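Local coordinates for protein chitinase (Chromobacterium violaceum, PDB 4TXG) that is a family 18 glycosyl hydrolase that probably binds chitin and hydrolyses its O-glycosidic bonds, at residues A589-I592 / D593-V597; T441-A444 / Y445-R449; P206-P209 / A210-M213. One frame throughout, in Å; residues are numbered along the deposited sequence.

Contact 1 of 3, residues A589-I592 / D593-V597; sequences AAWI and DANNV
Asn595 folds back on Trp591 at the C-terminal end of helix 582-594. Its amide nitrogen ND2 sits 3.3 Å above one face of the indole, offset toward the rim. The amide and ring planes are 53° apart. CG of Asn595 lies beside its own backbone N (chi1 -78°), and this returns the amide toward the preceding turn. ND2 donates to Trp591 O at 3.1 Å, and the accepting oxygen lies close to the amide plane. The backbone N of Asn595 reaches the same oxygen, also at 3.1 Å, from the opposite face of the carbonyl plane. Two bonds from one residue therefore hold Trp591 O and fix the amide over the ring. The indole NE1 is engaged by Asp442.

The tight part is apolar. CD1 of Ile592 meets CB of Val597 at 3.7 Å, and the two side chains cross at about a right angle. CG2 of Val597 approaches CZ3 of Trp591 at 3.9 Å. Met459 of strand 457-462 also touches Trp591 and Val597, while Phe636 packs on Ala589 and Ile592.

The other side is looser. Ala590, Ala594 and Asn596 are exposed, and the two alanines are joined by a backbone bond, Ala594 N to Ala590 O. Asp593 is partly exposed, and its carboxylate forms salt bridges with Arg153 and Arg154.

The backbone closes the helix. Val597 N donates to Ile592 O at 3.0 Å, and Asn596 N donates to Asp593 O at 3.1 Å. Asn596 has positive phi (46°). This is a Schellman motif, ending a helix of the family 18 barrel just before parallel strand 599-603.

Contact 2 of 3, residues T441-A444 / Y445-R449; sequences TDWA and YHYYR
Trp443 and Tyr447 meet one turn apart on helix 441-448, and their contact is aromatic. CB of Tyr447 stands over one face of the indole, 4.3 Å from the centroid of its six-membered ring, as a CH-pi contact. The two rings lie near parallel, with planes 30° apart. They are slid so far that they barely overlap, with centroids 5.9 Å apart. Leu377 packs on both residues.

The polar contact joins Asp442 to His446. A water bridges them, donating to Asp442 OD1 at 2.5 Å and lying 2.7 Å from His446 NE2, at the edge of the imidazole. The carboxylate and ring planes are 62° apart. CG of Asp442 is anti to its backbone N (chi1 -179°), which carries the carboxylate to the edge of the imidazole, and the two side chains cross obliquely. Trp591 NE1 also bonds OD1, and Leu730 N binds the other oxygen, OD2.

Backbone bonds follow the helix. Tyr445 N donates to Thr441 O at 2.9 Å, and Tyr447 N to Trp443 O at 2.9 Å.

All these touching residues are buried. The chemistry implies a carboxylate held inside the protein by several donors, which would probably stabilise its negative charge.

Contact 3 of 3, residues P206-P209 / A210-M213; sequences PGNP and ATDM
Asn208 opens an Asx motif in the loop between strand 199-200 and helix 231-242. Its side chain and its carbonyl both accept backbone N-H groups further along the turn.

The side-chain bonds come first. OD1 of Asn208 accepts from Thr211 N at 2.9 Å, with the donor tilted from the carbonyl plane. The same amide donates through ND2 to Thr211 OG1 at 3.0 Å, and that oxygen lies in the amide plane. CG of Asn208 sits between the backbone N and the carbonyl carbon (chi1 83°), and this turns the amide toward Thr211. Gripped at both ends, the amide has its rotation fixed. ND2 also donates to Ala205 O.

The backbone bond runs from Asp212 N to Asn208 O at 2.8 Å and closes an alpha-turn. The turn packs on helix 231-242, where Phe233 touches Ala210 and Thr211.

The carboxylate of Asp212 reaches back past the turn. Its OD2 accepts from Gly207 N at 2.7 Å in a nearly straight bond (171°), met from above the carboxylate plane. At the positive phi of Gly207 (85°), a CB would be pressed against the carbonyl oxygen of Pro206.

Apolar packing is lighter. SD of Met213 approaches CB of Pro209 at 4.1 Å. The chain of Met213 bends at its last torsion, and CE ends 3.3 Å from Gly207 O.

In the fold
Contacts 1 and 2 lie on neighbouring helices within the family 18 range, with centres 13 Å apart. They touch directly. Trp591 NE1 probably donates to Asp442 OD1 at 3.0 Å, so one aspartate serves both contacts. Trp591 also meets Tyr445 edge-to-face, and its CH2 lies 3.5 Å from Tyr445 CB. Helix 441-448 leads to strand 457-462, and helix 582-594 leads to strand 599-603. These two strands pair in parallel. A bound cesium ion lies about 6 Å from the Asn595 side chain, and a cesium ion lies about 8 Å from that of His446. Contact 3 is remote, with nearest atoms about 30 Å from contact 1 and about 28 Å from contact 2.

Contact 1 of 3, residues A589-I592 / D593-V597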
loop_
_atom_site.group_PDB
_atom_site.type_symbol
_atom_site.label_atom_id
_atom_site.label_comp_id
_atom_site.label_asym_id
_atom_site.label_seq_id
_atom_site.Cartn_x
_atom_site.Cartn_y
_atom_site.Cartn_z
ATOM N N ALA A 589 -6.219 -15.098 -3.699
ATOM C CA ALA A 589 -5.228 -15.526 -4.677
ATOM C C ALA A 589 -5.873 -15.769 -6.038
ATOM O O ALA A 589 -5.281 -15.458 -7.072
ATOM C CB ALA A 589 -4.508 -16.784 -4.197
ATOM N N ALA A 590 -7.083 -16.321 -6.046
ATOM C CA ALA A 590 -7.788 -16.528 -7.308
ATOM C C ALA A 590 -8.067 -15.186 -7.972
ATOM O O ALA A 590 -7.919 -15.038 -9.188
ATOM C CB ALA A 590 -9.091 -17.299 -7.088
ATOM N N TRP A 591 -8.458 -14.214 -7.152
ATOM C CA TRP A 591 -8.770 -12.863 -7.610
ATOM C C TRP A 591 -7.527 -12.162 -8.179
ATOM O O TRP A 591 -7.608 -11.457 -9.183
ATOM C CB TRP A 591 -9.387 -12.074 -6.448
ATOM C CG TRP A 591 -9.666 -10.615 -6.716
ATOM C CD1 TRP A 591 -10.824 -10.066 -7.173
ATOM C CD2 TRP A 591 -8.752 -9.531 -6.518
ATOM N NE1 TRP A 591 -10.689 -8.692 -7.272
ATOM C CE2 TRP A 591 -9.423 -8.344 -6.881
ATOM C CE3 TRP A 591 -7.432 -9.451 -6.058
ATOM C CZ2 TRP A 591 -8.814 -7.093 -6.809
ATOM C CZ3 TRP A 591 -6.829 -8.206 -5.985
ATOM C CH2 TRP A 591 -7.520 -7.046 -6.364
ATOM N N ILE A 592 -6.383 -12.370 -7.530
ATOM C CA ILE A 592 -5.098 -11.853 -8.005
ATOM C C ILE A 592 -4.783 -12.399 -9.391
ATOM O O ILE A 592 -4.428 -11.648 -10.312
ATOM C CB ILE A 592 -3.931 -12.231 -7.031
ATOM C CG1 ILE A 592 -4.047 -11.459 -5.712
ATOM C CG2 ILE A 592 -2.572 -11.997 -7.684
ATOM C CD1 ILE A 592 -3.721 -9.970 -5.828
ATOM N N ASP A 593 -4.906 -13.715 -9.546
ATOM C CA ASP A 593 -4.540 -14.335 -10.809
ATOM C C ASP A 593 -5.499 -13.938 -11.920
ATOM O O ASP A 593 -5.074 -13.652 -13.029
ATOM C CB ASP A 593 -4.496 -15.858 -10.683
ATOM C CG ASP A 593 -3.068 -16.413 -10.655
ATOM O OD1 ASP A 593 -2.113 -15.704 -11.060
ATOM O OD2 ASP A 593 -2.902 -17.577 -10.223
ATOM N N ALA A 594 -6.791 -13.900 -11.612
ATOM C CA ALA A 594 -7.795 -13.594 -12.627
ATOM C C ALA A 594 -7.699 -12.151 -13.129
ATOM O O ALA A 594 -7.961 -11.879 -14.301
ATOM C CB ALA A 594 -9.201 -13.883 -12.079
ATOM N N ASN A 595 -7.296 -11.237 -12.251
ATOM C CA ASN A 595 -7.095 -9.839 -12.626
ATOM C C ASN A 595 -5.670 -9.522 -13.065
ATOM O O ASN A 595 -5.354 -8.369 -13.363
ATOM C CB ASN A 595 -7.473 -8.925 -11.459
ATOM C CG ASN A 595 -8.971 -8.758 -11.324
ATOM O OD1 ASN A 595 -9.582 -8.041 -12.112
ATOM N ND2 ASN A 595 -9.574 -9.419 -10.327
ATOM N N ASN A 596 -4.820 -10.546 -13.094
ATOM C CA ASN A 596 -3.393 -10.395 -13.388
ATOM C C ASN A 596 -2.753 -9.246 -12.615
ATOM O O ASN A 596 -1.975 -8.454 -13.160
ATOM C CB ASN A 596 -3.182 -10.220 -14.887
ATOM C CG ASN A 596 -3.486 -11.494 -15.661
ATOM O OD1 ASN A 596 -2.881 -12.541 -15.421
ATOM N ND2 ASN A 596 -4.446 -11.416 -16.580
ATOM N N VAL A 597 -3.070 -9.187 -11.328
ATOM C CA VAL A 597 -2.494 -8.193 -10.430
ATOM C C VAL A 597 -1.008 -8.500 -10.236
ATOM O O VAL A 597 -0.586 -9.645 -10.363
ATOM C CB VAL A 597 -3.243 -8.174 -9.082
ATOM C CG1 VAL A 597 -2.771 -7.019 -8.204
ATOM C CG2 VAL A 597 -4.743 -8.044 -9.332
#

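Contact 2 of 3, residues T441-A444 / Y445-R449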
loop_
_atom_site.group_PDB
_atom_site.type_symbol
_atom_site.label_atom_id
_atom_site.label_comp_id
_atom_site.label_asym_id
_atom_site.label_seq_id
_atom_site.Cartn_x
_atom_site.Cartn_y
_atom_site.Cartn_z
ATOM N N THR A 441 -10.685 -4.493 -0.551
ATOM C CA THR A 441 -9.477 -4.686 -1.345
ATOM C C THR A 441 -9.714 -4.426 -2.829
ATOM O O THR A 441 -8.899 -3.779 -3.499
ATOM C CB THR A 441 -8.956 -6.124 -1.137
ATOM O OG1 THR A 441 -8.703 -6.315 0.262
ATOM C CG2 THR A 441 -7.666 -6.380 -1.923
ATOM N N ASP A 442 -10.846 -4.911 -3.326
ATOM C CA ASP A 442 -11.189 -4.784 -4.743
ATOM C C ASP A 442 -11.299 -3.310 -5.129
ATOM O O ASP A 442 -10.814 -2.911 -6.198
ATOM C CB ASP A 442 -12.498 -5.537 -5.037
ATOM C CG ASP A 442 -12.913 -5.475 -6.494
ATOM O OD1 ASP A 442 -12.482 -6.340 -7.293
ATOM O OD2 ASP A 442 -13.703 -4.571 -6.843
ATOM N N TRP A 443 -11.898 -2.497 -4.256
ATOM C CA TRP A 443 -12.077 -1.074 -4.568
ATOM C C TRP A 443 -10.717 -0.388 -4.622
ATOM O O TRP A 443 -10.428 0.384 -5.546
ATOM C CB TRP A 443 -12.987 -0.366 -3.541
ATOM C CG TRP A 443 -13.145 1.104 -3.866
ATOM C CD1 TRP A 443 -14.109 1.675 -4.646
ATOM C CD2 TRP A 443 -12.277 2.168 -3.455
ATOM N NE1 TRP A 443 -13.904 3.037 -4.735
ATOM C CE2 TRP A 443 -12.785 3.364 -4.009
ATOM C CE3 TRP A 443 -11.126 2.228 -2.653
ATOM C CZ2 TRP A 443 -12.181 4.606 -3.800
ATOM C CZ3 TRP A 443 -10.514 3.461 -2.450
ATOM C CH2 TRP A 443 -11.046 4.639 -3.023
ATOM N N ALA A 444 -9.875 -0.675 -3.630
ATOM C CA ALA A 444 -8.549 -0.066 -3.559
ATOM C C ALA A 444 -7.690 -0.429 -4.769
ATOM O O ALA A 444 -6.981 0.414 -5.312
ATOM C CB ALA A 444 -7.849 -0.481 -2.270
ATOM N N TYR A 445 -7.725 -1.697 -5.178
ATOM C CA TYR A 445 -7.010 -2.104 -6.382
ATOM C C TYR A 445 -7.461 -1.254 -7.573
ATOM O O TYR A 445 -6.646 -0.723 -8.342
ATOM C CB TYR A 445 -7.245 -3.589 -6.676
ATOM C CG TYR A 445 -6.925 -3.970 -8.102
ATOM C CD1 TYR A 445 -5.603 -4.082 -8.538
ATOM C CD2 TYR A 445 -7.942 -4.207 -9.018
ATOM C CE1 TYR A 445 -5.310 -4.421 -9.848
ATOM C CE2 TYR A 445 -7.651 -4.552 -10.330
ATOM C CZ TYR A 445 -6.343 -4.651 -10.737
ATOM O OH TYR A 445 -6.062 -4.983 -12.050
ATOM N N HIS A 446 -8.767 -1.123 -7.724
ATOM C CA HIS A 446 -9.296 -0.400 -8.870
ATOM C C HIS A 446 -8.981 1.088 -8.799
ATOM O O HIS A 446 -8.795 1.731 -9.842
ATOM C CB HIS A 446 -10.795 -0.657 -8.997
ATOM C CG HIS A 446 -11.089 -1.968 -9.658
ATOM N ND1 HIS A 446 -10.755 -2.211 -10.969
ATOM C CD2 HIS A 446 -11.607 -3.119 -9.170
ATOM C CE1 HIS A 446 -11.092 -3.454 -11.282
ATOM N NE2 HIS A 446 -11.616 -4.022 -10.213
ATOM N N TYR A 447 -8.875 1.627 -7.589
ATOM C CA TYR A 447 -8.400 3.000 -7.442
ATOM C C TYR A 447 -6.999 3.143 -8.060
ATOM O O TYR A 447 -6.746 4.048 -8.862
ATOM C CB TYR A 447 -8.375 3.433 -5.953
ATOM C CG TYR A 447 -7.614 4.730 -5.744
ATOM C CD1 TYR A 447 -6.232 4.726 -5.567
ATOM C CD2 TYR A 447 -8.267 5.964 -5.769
ATOM C CE1 TYR A 447 -5.527 5.903 -5.416
ATOM C CE2 TYR A 447 -7.559 7.146 -5.611
ATOM C CZ TYR A 447 -6.185 7.102 -5.437
ATOM O OH TYR A 447 -5.451 8.280 -5.268
ATOM N N TYR A 448 -6.089 2.254 -7.683
ATOM C CA TYR A 448 -4.694 2.413 -8.108
ATOM C C TYR A 448 -4.497 2.160 -9.604
ATOM O O TYR A 448 -3.537 2.659 -10.191
ATOM C CB TYR A 448 -3.772 1.520 -7.253
ATOM C CG TYR A 448 -3.571 2.187 -5.902
ATOM C CD1 TYR A 448 -2.715 3.270 -5.772
ATOM C CD2 TYR A 448 -4.287 1.781 -4.779
ATOM C CE1 TYR A 448 -2.559 3.931 -4.563
ATOM C CE2 TYR A 448 -4.135 2.438 -3.554
ATOM C CZ TYR A 448 -3.263 3.507 -3.456
ATOM O OH TYR A 448 -3.093 4.185 -2.255
ATOM N N ARG A 449 -5.415 1.433 -10.238
ATOM C CA ARG A 449 -5.317 1.231 -11.684
ATOM C C ARG A 449 -5.560 2.512 -12.475
ATOM O O ARG A 449 -5.299 2.561 -13.679
ATOM C CB ARG A 449 -6.297 0.154 -12.146
ATOM C CG ARG A 449 -5.881 -1.244 -11.725
ATOM C CD ARG A 449 -4.637 -1.695 -12.511
ATOM N NE ARG A 449 -5.036 -2.053 -13.869
ATOM C CZ ARG A 449 -4.934 -1.246 -14.906
ATOM N NH1 ARG A 449 -4.403 -0.039 -14.757
ATOM N NH2 ARG A 449 -5.349 -1.645 -16.094
HETATM O O HOH W 1 -13.010 -6.309 -9.744
#

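Contact 3 of 3, residues P206-P209 / A210-M213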
loop_
_atom_site.group_PDB
_atom_site.type_symbol
_atom_site.label_atom_id
_atom_site.label_comp_id
_atom_site.label_asym_id
_atom_site.label_seq_id
_atom_site.Cartn_x
_atom_site.Cartn_y
_atom_site.Cartn_z
ATOM N N PRO A 206 25.029 0.903 19.813
ATOM C CA PRO A 206 25.460 -0.408 20.309
ATOM C C PRO A 206 24.265 -1.302 20.608
ATOM O O PRO A 206 23.318 -0.862 21.263
ATOM C CB PRO A 206 26.227 -0.069 21.594
ATOM C CG PRO A 206 26.666 1.349 21.410
ATOM C CD PRO A 206 25.569 2.009 20.622
ATOM N N GLY A 207 24.299 -2.529 20.102
ATOM C CA GLY A 207 23.248 -3.490 20.367
ATOM C C GLY A 207 22.050 -3.393 19.438
ATOM O O GLY A 207 21.089 -4.143 19.601
ATOM N N ASN A 208 22.089 -2.486 18.465
ATOM C CA ASN A 208 20.934 -2.335 17.571
ATOM C C ASN A 208 20.733 -3.612 16.738
ATOM O O ASN A 208 21.698 -4.264 16.343
ATOM C CB ASN A 208 21.084 -1.098 16.679
ATOM C CG ASN A 208 21.924 -1.361 15.442
ATOM O OD1 ASN A 208 21.418 -1.843 14.427
ATOM N ND2 ASN A 208 23.212 -1.036 15.520
ATOM N N PRO A 209 19.467 -3.992 16.507
ATOM C CA PRO A 209 19.173 -5.283 15.865
ATOM C C PRO A 209 19.539 -5.328 14.377
ATOM O O PRO A 209 19.810 -6.418 13.875
ATOM C CB PRO A 209 17.657 -5.442 16.065
ATOM C CG PRO A 209 17.139 -4.030 16.266
ATOM C CD PRO A 209 18.252 -3.316 16.996
ATOM N N ALA A 210 19.570 -4.185 13.695
ATOM C CA ALA A 210 19.893 -4.178 12.271
ATOM C C ALA A 210 21.338 -4.586 12.003
ATOM O O ALA A 210 21.602 -5.368 11.089
ATOM C CB ALA A 210 19.630 -2.800 11.661
ATOM N N THR A 211 22.270 -4.044 12.783
ATOM C CA THR A 211 23.694 -4.196 12.457
ATOM C C THR A 211 24.599 -4.582 13.615
ATOM O O THR A 211 25.800 -4.783 13.405
ATOM C CB THR A 211 24.278 -2.891 11.855
ATOM O OG1 THR A 211 24.296 -1.863 12.853
ATOM C CG2 THR A 211 23.459 -2.426 10.660
ATOM N N ASP A 212 24.066 -4.681 14.832
ATOM C CA ASP A 212 24.940 -4.969 15.980
ATOM C C ASP A 212 24.312 -5.942 16.966
ATOM O O ASP A 212 24.210 -5.669 18.165
ATOM C CB ASP A 212 25.320 -3.676 16.715
ATOM C CG ASP A 212 26.480 -3.880 17.682
ATOM O OD1 ASP A 212 27.303 -4.786 17.420
ATOM O OD2 ASP A 212 26.573 -3.156 18.701
ATOM N N MET A 213 23.907 -7.096 16.457
ATOM C CA MET A 213 23.267 -8.095 17.290
ATOM C C MET A 213 23.649 -9.460 16.750
ATOM O O MET A 213 23.892 -9.613 15.556
ATOM C CB MET A 213 21.739 -7.885 17.302
ATOM C CG MET A 213 20.974 -8.888 18.152
ATOM S SD MET A 213 19.241 -8.414 18.334
ATOM C CE MET A 213 19.352 -6.993 19.428
#